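Local coordinates for MccB protein (PDB 6OM4) that adenylates the N-formylated MccA heptapeptide in the biosynthesis of the Trojan-horse nucleotide antibiotic microcin C7, using ATP, at residues M1-V9 / K73-N84. Numbering follows the deposited sequence.
Unlike the reference sequence in segment 73-84: Ser81 (reference Gly).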
ATOM      1  N   MET A   1       8.351 -24.907  19.854  1.00 42.95           N
ATOM      2  CA  MET A   1       9.723 -25.114  19.408  1.00 32.68           C
ATOM      3  C   MET A   1       9.798 -25.974  18.133  1.00 26.31           C
ATOM      4  O   MET A   1      10.877 -26.342  17.780  1.00 22.22           O
ATOM      5  CB  MET A   1      10.548 -25.783  20.505  1.00 32.09           C
ATOM      6  CG  MET A   1      10.149 -27.194  20.888  1.00 34.14           C
ATOM      7  SD  MET A   1      11.341 -27.658  22.199  1.00 54.42           S
ATOM      8  CE  MET A   1      10.229 -28.141  23.523  1.00 47.58           C
ATOM      9  N   ASP A   2       8.672 -26.236  17.452  1.00 20.02           N
ATOM     10  CA  ASP A   2       8.672 -26.792  16.101  1.00 21.34           C
ATOM     11  C   ASP A   2       8.755 -25.632  15.103  1.00 17.44           C
ATOM     12  O   ASP A   2       8.068 -24.597  15.255  1.00 17.87           O
ATOM     13  CB  ASP A   2       7.408 -27.609  15.788  1.00 23.99           C
ATOM     14  CG  ASP A   2       7.356 -28.983  16.440  1.00 29.59           C
ATOM     15  OD1 ASP A   2       8.399 -29.465  16.905  1.00 28.71           O
ATOM     16  OD2 ASP A   2       6.262 -29.542  16.491  1.00 32.24           O
ATOM     17  N   TYR A   3       9.589 -25.842  14.078  1.00 16.70           N
ATOM     18  CA  TYR A   3       9.781 -24.946  12.960  1.00 15.65           C
ATOM     19  C   TYR A   3       9.377 -25.651  11.665  1.00 14.87           C
ATOM     20  O   TYR A   3       9.443 -26.902  11.579  1.00 14.09           O
ATOM     21  CB  TYR A   3      11.242 -24.504  12.878  1.00 16.09           C
ATOM     22  CG  TYR A   3      11.610 -23.548  13.980  1.00 18.05           C
ATOM     23  CD1 TYR A   3      11.312 -22.208  13.868  1.00 18.73           C
ATOM     24  CD2 TYR A   3      12.215 -24.016  15.127  1.00 19.70           C
ATOM     25  CE1 TYR A   3      11.678 -21.317  14.873  1.00 21.17           C
ATOM     26  CE2 TYR A   3      12.561 -23.148  16.139  1.00 21.16           C
ATOM     27  CZ  TYR A   3      12.271 -21.806  16.017  1.00 21.44           C
ATOM     28  OH  TYR A   3      12.638 -20.936  17.004  1.00 27.01           O
ATOM     29  N   ILE A   4       9.031 -24.851  10.643  1.00 13.52           N
ATOM     30  CA  ILE A   4       8.668 -25.359   9.333  1.00 14.76           C
ATOM     31  C   ILE A   4       9.274 -24.444   8.259  1.00 13.96           C
ATOM     32  O   ILE A   4       9.405 -23.236   8.466  1.00 14.41           O
ATOM     33  CB  ILE A   4       7.140 -25.493   9.176  1.00 15.19           C
ATOM     34  CG1 ILE A   4       6.765 -26.259   7.910  1.00 17.98           C
ATOM     35  CG2 ILE A   4       6.399 -24.168   9.256  1.00 16.20           C
ATOM     36  CD1 ILE A   4       5.342 -26.802   7.950  1.00 19.53           C
ATOM     37  N   LEU A   5       9.662 -25.054   7.137  1.00 14.12           N
ATOM     38  CA  LEU A   5      10.147 -24.315   5.978  1.00 14.77           C
ATOM     39  C   LEU A   5       8.957 -23.640   5.296  1.00 15.19           C
ATOM     40  O   LEU A   5       7.968 -24.287   4.986  1.00 14.25           O
ATOM     41  CB  LEU A   5      10.877 -25.241   5.006  1.00 15.04           C
ATOM     42  CG  LEU A   5      11.669 -24.552   3.879  1.00 14.62           C
ATOM     43  CD1 LEU A   5      12.886 -23.834   4.416  1.00 16.42           C
ATOM     44  CD2 LEU A   5      12.128 -25.547   2.851  1.00 14.85           C
ATOM     45  N   GLY A   6       9.037 -22.312   5.123  1.00 16.04           N
ATOM     46  CA  GLY A   6       8.006 -21.593   4.384  1.00 13.88           C
ATOM     47  C   GLY A   6       7.898 -22.089   2.941  1.00 14.48           C
ATOM     48  O   GLY A   6       8.897 -22.499   2.327  1.00 13.45           O
ATOM     49  N   ARG A   7       6.683 -22.050   2.380  1.00 14.27           N
ATOM     50  CA  ARG A   7       6.440 -22.554   1.035  1.00 15.33           C
ATOM     51  C   ARG A   7       7.056 -21.583   0.017  1.00 14.98           C
ATOM     52  O   ARG A   7       7.219 -21.933  -1.149  1.00 13.92           O
ATOM     53  CB  ARG A   7       4.946 -22.748   0.771  1.00 16.41           C
ATOM     54  CG  ARG A   7       4.271 -23.777   1.668  1.00 19.74           C
ATOM     55  CD  ARG A   7       4.562 -25.211   1.303  1.00 23.36           C
ATOM     56  NE  ARG A   7       4.214 -25.573  -0.074  1.00 26.10           N
ATOM     57  CZ  ARG A   7       3.091 -26.156  -0.473  1.00 30.56           C
ATOM     58  NH1 ARG A   7       2.184 -26.543   0.408  1.00 34.23           N
ATOM     59  NH2 ARG A   7       2.855 -26.294  -1.771  1.00 33.74           N
ATOM     60  N   TYR A   8       7.460 -20.398   0.484  1.00 14.77           N
ATOM     61  CA  TYR A   8       7.965 -19.287  -0.373  1.00 12.85           C
ATOM     62  C   TYR A   8       9.485 -19.367  -0.515  1.00 13.11           C
ATOM     63  O   TYR A   8      10.113 -18.483  -1.130  1.00 12.24           O
ATOM     64  CB  TYR A   8       7.506 -17.913   0.136  1.00 13.62           C
ATOM     65  CG  TYR A   8       7.687 -17.753   1.615  1.00 11.43           C
ATOM     66  CD1 TYR A   8       8.908 -17.399   2.142  1.00 12.42           C
ATOM     67  CD2 TYR A   8       6.666 -18.091   2.480  1.00 13.32           C
ATOM     68  CE1 TYR A   8       9.123 -17.335   3.500  1.00 11.54           C
ATOM     69  CE2 TYR A   8       6.847 -18.012   3.846  1.00 12.81           C
ATOM     70  CZ  TYR A   8       8.078 -17.651   4.356  1.00 12.55           C
ATOM     71  OH  TYR A   8       8.215 -17.585   5.707  1.00 13.90           O
ATOM     72  N   VAL A   9      10.085 -20.447  -0.006  1.00 12.87           N
ATOM     73  CA  VAL A   9      11.502 -20.715  -0.196  1.00 14.45           C
ATOM     74  C   VAL A   9      11.704 -21.468  -1.513  1.00 14.84           C
ATOM     75  O   VAL A   9      11.031 -22.438  -1.808  1.00 15.61           O
ATOM     76  CB  VAL A   9      12.074 -21.487   1.003  1.00 15.26           C
ATOM     77  CG1 VAL A   9      13.569 -21.764   0.865  1.00 16.38           C
ATOM     78  CG2 VAL A   9      11.801 -20.694   2.267  1.00 16.44           C
ATOM     79  N   LYS A  73      16.523 -18.872   9.780  1.00 15.48           N
ATOM     80  CA  LYS A  73      15.664 -18.161  10.694  1.00 18.88           C
ATOM     81  C   LYS A  73      15.690 -16.648  10.464  1.00 18.47           C
ATOM     82  O   LYS A  73      14.638 -15.987  10.525  1.00 17.57           O
ATOM     83  CB  LYS A  73      16.116 -18.386  12.143  1.00 22.49           C
ATOM     84  CG  LYS A  73      15.698 -19.682  12.808  1.00 27.30           C
ATOM     85  CD  LYS A  73      15.931 -19.591  14.325  1.00 32.35           C
ATOM     86  CE  LYS A  73      14.669 -19.299  15.102  1.00 34.66           C
ATOM     87  NZ  LYS A  73      13.830 -18.295  14.413  1.00 37.88           N
ATOM     88  N   GLU A  74      16.891 -16.063  10.327  1.00 18.01           N
ATOM     89  CA  GLU A  74      17.011 -14.598  10.302  1.00 18.95           C
ATOM     90  C   GLU A  74      16.429 -14.033   9.000  1.00 17.48           C
ATOM     91  O   GLU A  74      16.157 -12.840   8.925  1.00 18.88           O
ATOM     92  CB  GLU A  74      18.465 -14.188  10.543  1.00 19.56           C
ATOM     93  CG  GLU A  74      19.363 -14.391   9.337  1.00 21.19           C
ATOM     94  CD  GLU A  74      20.846 -14.178   9.601  1.00 25.08           C
ATOM     95  OE1 GLU A  74      21.201 -13.829  10.746  1.00 24.22           O
ATOM     96  OE2 GLU A  74      21.664 -14.415   8.654  1.00 29.21           O
ATOM     97  N   ASN A  75      16.238 -14.889   7.995  1.00 16.66           N
ATOM     98  CA  ASN A  75      15.575 -14.495   6.748  1.00 14.77           C
ATOM     99  C   ASN A  75      14.087 -14.914   6.720  1.00 15.31           C
ATOM    100  O   ASN A  75      13.442 -14.726   5.699  1.00 15.48           O
ATOM    101  CB  ASN A  75      16.356 -15.054   5.566  1.00 16.16           C
ATOM    102  CG  ASN A  75      17.703 -14.380   5.420  1.00 17.38           C
ATOM    103  OD1 ASN A  75      17.773 -13.206   5.066  1.00 19.87           O
ATOM    104  ND2 ASN A  75      18.758 -15.108   5.692  1.00 16.47           N
ATOM    105  N   PHE A  76      13.563 -15.488   7.812  1.00 13.96           N
ATOM    106  CA  PHE A  76      12.170 -16.019   7.878  1.00 15.10           C
ATOM    107  C   PHE A  76      11.926 -17.105   6.826  1.00 14.52           C
ATOM    108  O   PHE A  76      10.768 -17.376   6.449  1.00 14.18           O
ATOM    109  CB  PHE A  76      11.137 -14.879   7.839  1.00 17.48           C
ATOM    110  CG  PHE A  76      11.533 -13.749   8.745  1.00 18.85           C
ATOM    111  CD1 PHE A  76      11.653 -13.971  10.105  1.00 21.40           C
ATOM    112  CD2 PHE A  76      11.848 -12.522   8.234  1.00 20.73           C
ATOM    113  CE1 PHE A  76      12.078 -12.958  10.942  1.00 24.39           C
ATOM    114  CE2 PHE A  76      12.216 -11.487   9.079  1.00 25.11           C
ATOM    115  CZ  PHE A  76      12.367 -11.727  10.426  1.00 23.71           C
ATOM    116  N   PHE A  77      12.985 -17.852   6.456  1.00 13.99           N
ATOM    117  CA  PHE A  77      12.846 -19.005   5.571  1.00 13.15           C
ATOM    118  C   PHE A  77      12.291 -20.208   6.337  1.00 13.24           C
ATOM    119  O   PHE A  77      11.541 -21.026   5.790  1.00 13.72           O
ATOM    120  CB  PHE A  77      14.175 -19.320   4.908  1.00 13.37           C
ATOM    121  CG  PHE A  77      14.727 -18.240   4.010  1.00 13.69           C
ATOM    122  CD1 PHE A  77      13.908 -17.316   3.386  1.00 14.47           C
ATOM    123  CD2 PHE A  77      16.077 -18.231   3.719  1.00 13.88           C
ATOM    124  CE1 PHE A  77      14.436 -16.377   2.513  1.00 15.56           C
ATOM    125  CE2 PHE A  77      16.605 -17.289   2.847  1.00 14.90           C
ATOM    126  CZ  PHE A  77      15.785 -16.369   2.240  1.00 14.10           C
ATOM    127  N   ILE A  78      12.687 -20.318   7.600  1.00 14.20           N
ATOM    128  CA  ILE A  78      11.984 -21.215   8.523  1.00 15.57           C
ATOM    129  C   ILE A  78      11.237 -20.341   9.530  1.00 13.60           C
ATOM    130  O   ILE A  78      11.745 -19.279   9.955  1.00 15.49           O
ATOM    131  CB  ILE A  78      12.904 -22.263   9.188  1.00 18.37           C
ATOM    132  CG1 ILE A  78      14.000 -21.642  10.030  1.00 22.07           C
ATOM    133  CG2 ILE A  78      13.473 -23.253   8.165  1.00 17.17           C
ATOM    134  CD1 ILE A  78      14.736 -22.662  10.857  1.00 26.39           C
ATOM    135  N   ILE A  79      10.008 -20.768   9.854  1.00 13.00           N
ATOM    136  CA  ILE A  79       9.123 -20.007  10.705  1.00 13.73           C
ATOM    137  C   ILE A  79       8.536 -20.942  11.746  1.00 13.69           C
ATOM    138  O   ILE A  79       8.549 -22.166  11.574  1.00 13.38           O
ATOM    139  CB  ILE A  79       7.999 -19.319   9.908  1.00 15.12           C
ATOM    140  CG1 ILE A  79       7.155 -20.347   9.164  1.00 15.75           C
ATOM    141  CG2 ILE A  79       8.599 -18.244   9.001  1.00 15.82           C
ATOM    142  CD1 ILE A  79       6.004 -19.757   8.407  1.00 17.45           C
ATOM    143  N   PRO A  80       8.016 -20.400  12.862  1.00 15.08           N
ATOM    144  CA  PRO A  80       7.312 -21.237  13.820  1.00 16.26           C
ATOM    145  C   PRO A  80       6.198 -22.022  13.121  1.00 15.93           C
ATOM    146  O   PRO A  80       5.433 -21.449  12.367  1.00 15.98           O
ATOM    147  CB  PRO A  80       6.757 -20.236  14.830  1.00 17.56           C
ATOM    148  CG  PRO A  80       7.742 -19.127  14.767  1.00 18.06           C
ATOM    149  CD  PRO A  80       8.084 -19.011  13.295  1.00 18.02           C
ATOM    150  N   SER A  81       6.086 -23.301  13.459  1.00 17.97           N
ATOM    151  CA  SER A  81       5.050 -24.160  12.940  1.00 18.36           C
ATOM    152  C   SER A  81       3.665 -23.577  13.272  1.00 19.72           C
ATOM    153  O   SER A  81       2.717 -23.694  12.454  1.00 18.42           O
ATOM    154  CB  SER A  81       5.183 -25.550  13.500  1.00 21.47           C
ATOM    155  OG  SER A  81       4.100 -26.343  13.088  1.00 27.15           O
ATOM    156  N   GLU A  82       3.587 -22.944  14.450  1.00 20.77           N
ATOM    157  CA  GLU A  82       2.437 -22.121  14.983  1.00 25.87           C
ATOM    158  C   GLU A  82       1.835 -21.221  13.877  1.00 24.16           C
ATOM    159  O   GLU A  82       0.604 -21.026  13.770  1.00 23.79           O
ATOM    160  CB  GLU A  82       3.024 -21.357  16.191  1.00 30.52           C
ATOM    161  CG  GLU A  82       2.120 -20.392  16.944  1.00 41.59           C
ATOM    162  CD  GLU A  82       2.824 -19.485  17.958  1.00 42.40           C
ATOM    163  OE1 GLU A  82       4.031 -19.698  18.233  1.00 44.23           O
ATOM    164  OE2 GLU A  82       2.176 -18.537  18.452  1.00 44.16           O
ATOM    165  N   TYR A  83       2.702 -20.664  13.028  1.00 20.25           N
ATOM    166  CA  TYR A  83       2.319 -19.618  12.067  1.00 20.48           C
ATOM    167  C   TYR A  83       1.817 -20.216  10.749  1.00 21.39           C
ATOM    168  O   TYR A  83       1.468 -19.474   9.841  1.00 20.17           O
ATOM    169  CB  TYR A  83       3.497 -18.674  11.805  1.00 20.93           C
ATOM    170  CG  TYR A  83       3.901 -17.789  12.956  1.00 23.28           C
ATOM    171  CD1 TYR A  83       3.325 -17.887  14.214  1.00 24.00           C
ATOM    172  CD2 TYR A  83       4.932 -16.879  12.800  1.00 22.64           C
ATOM    173  CE1 TYR A  83       3.756 -17.101  15.274  1.00 26.44           C
ATOM    174  CE2 TYR A  83       5.372 -16.090  13.845  1.00 24.04           C
ATOM    175  CZ  TYR A  83       4.791 -16.198  15.090  1.00 26.22           C
ATOM    176  OH  TYR A  83       5.239 -15.408  16.117  1.00 31.17           O
ATOM    177  N   ASN A  84       1.719 -21.549  10.644  1.00 22.53           N
ATOM    178  CA  ASN A  84       1.347 -22.204   9.410  1.00 27.03           C
ATOM    179  C   ASN A  84       0.233 -23.223   9.669  1.00 35.73           C
ATOM    180  O   ASN A  84       0.520 -24.327  10.025  1.00 36.38           O
ATOM    181  CB  ASN A  84       2.547 -22.927   8.804  1.00 26.66           C
ATOM    182  CG  ASN A  84       2.247 -23.359   7.399  1.00 28.75           C
ATOM    183  OD1 ASN A  84       2.050 -22.497   6.537  1.00 27.43           O
ATOM    184  ND2 ASN A  84       2.161 -24.670   7.185  1.00 29.61           N
TER
HETATM  185  O   HOH W   1       5.433 -23.230  16.562  1.00 30.14           O
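Ile4 lies against Ile79 on one face of a short antiparallel sheet, and Leu5 meets Ile78 on the other. In the first pair Ile4 CG2 rests 3.9 Å from Ile79 CG1; in the second, Leu5 CD1 reaches across at about a right angle to Ile78 CG2. Ile78 continues inward onto Phe69 and Leu72 of helix 62-74. Val9 CG2 packs beside Phe77 CB (3.8 Å), and Tyr3 lies across the bent end of Lys73, its OH 3.2 Å from Lys73 CE, while Phe69 meets the tyrosine ring edge-to-face.

Strands 2-5 and 78-80 run antiparallel at 139°. Ile4 and Ile79 form the hydrogen-bonded pair, each N giving to the other's O at 2.9 Å, and Gly6 N extends the ladder to Phe77 O. Strand 49-50 flanks the other edge of 2-5 through Tyr3-Ser49 backbone hydrogen bonds, making 2-5 the middle strand of three. At the far end Ser81 N, which opens a 3-10 turn, donates to Asp2 O at 3.0 Å; the N-H points straight at the oxygen but approaches from above the carbonyl plane. A water donates to Asp2 O and accepts from Glu82 N.

Phe76, in the Schellman motif ending helix 62-74, offers its carbonyl to Tyr8. A chi1 of 46° tucks the Tyr8 ring back over its own chain, one face over Gly6 CA, offset toward the rim, and its OH donates to Phe76 O at 2.7 Å, the acceptor lying at the ring edge. Nearly in line with the C=O (172°), this short bond lies outside the backbone ladder and ties the Gly6-Val9 turn to the helix terminus.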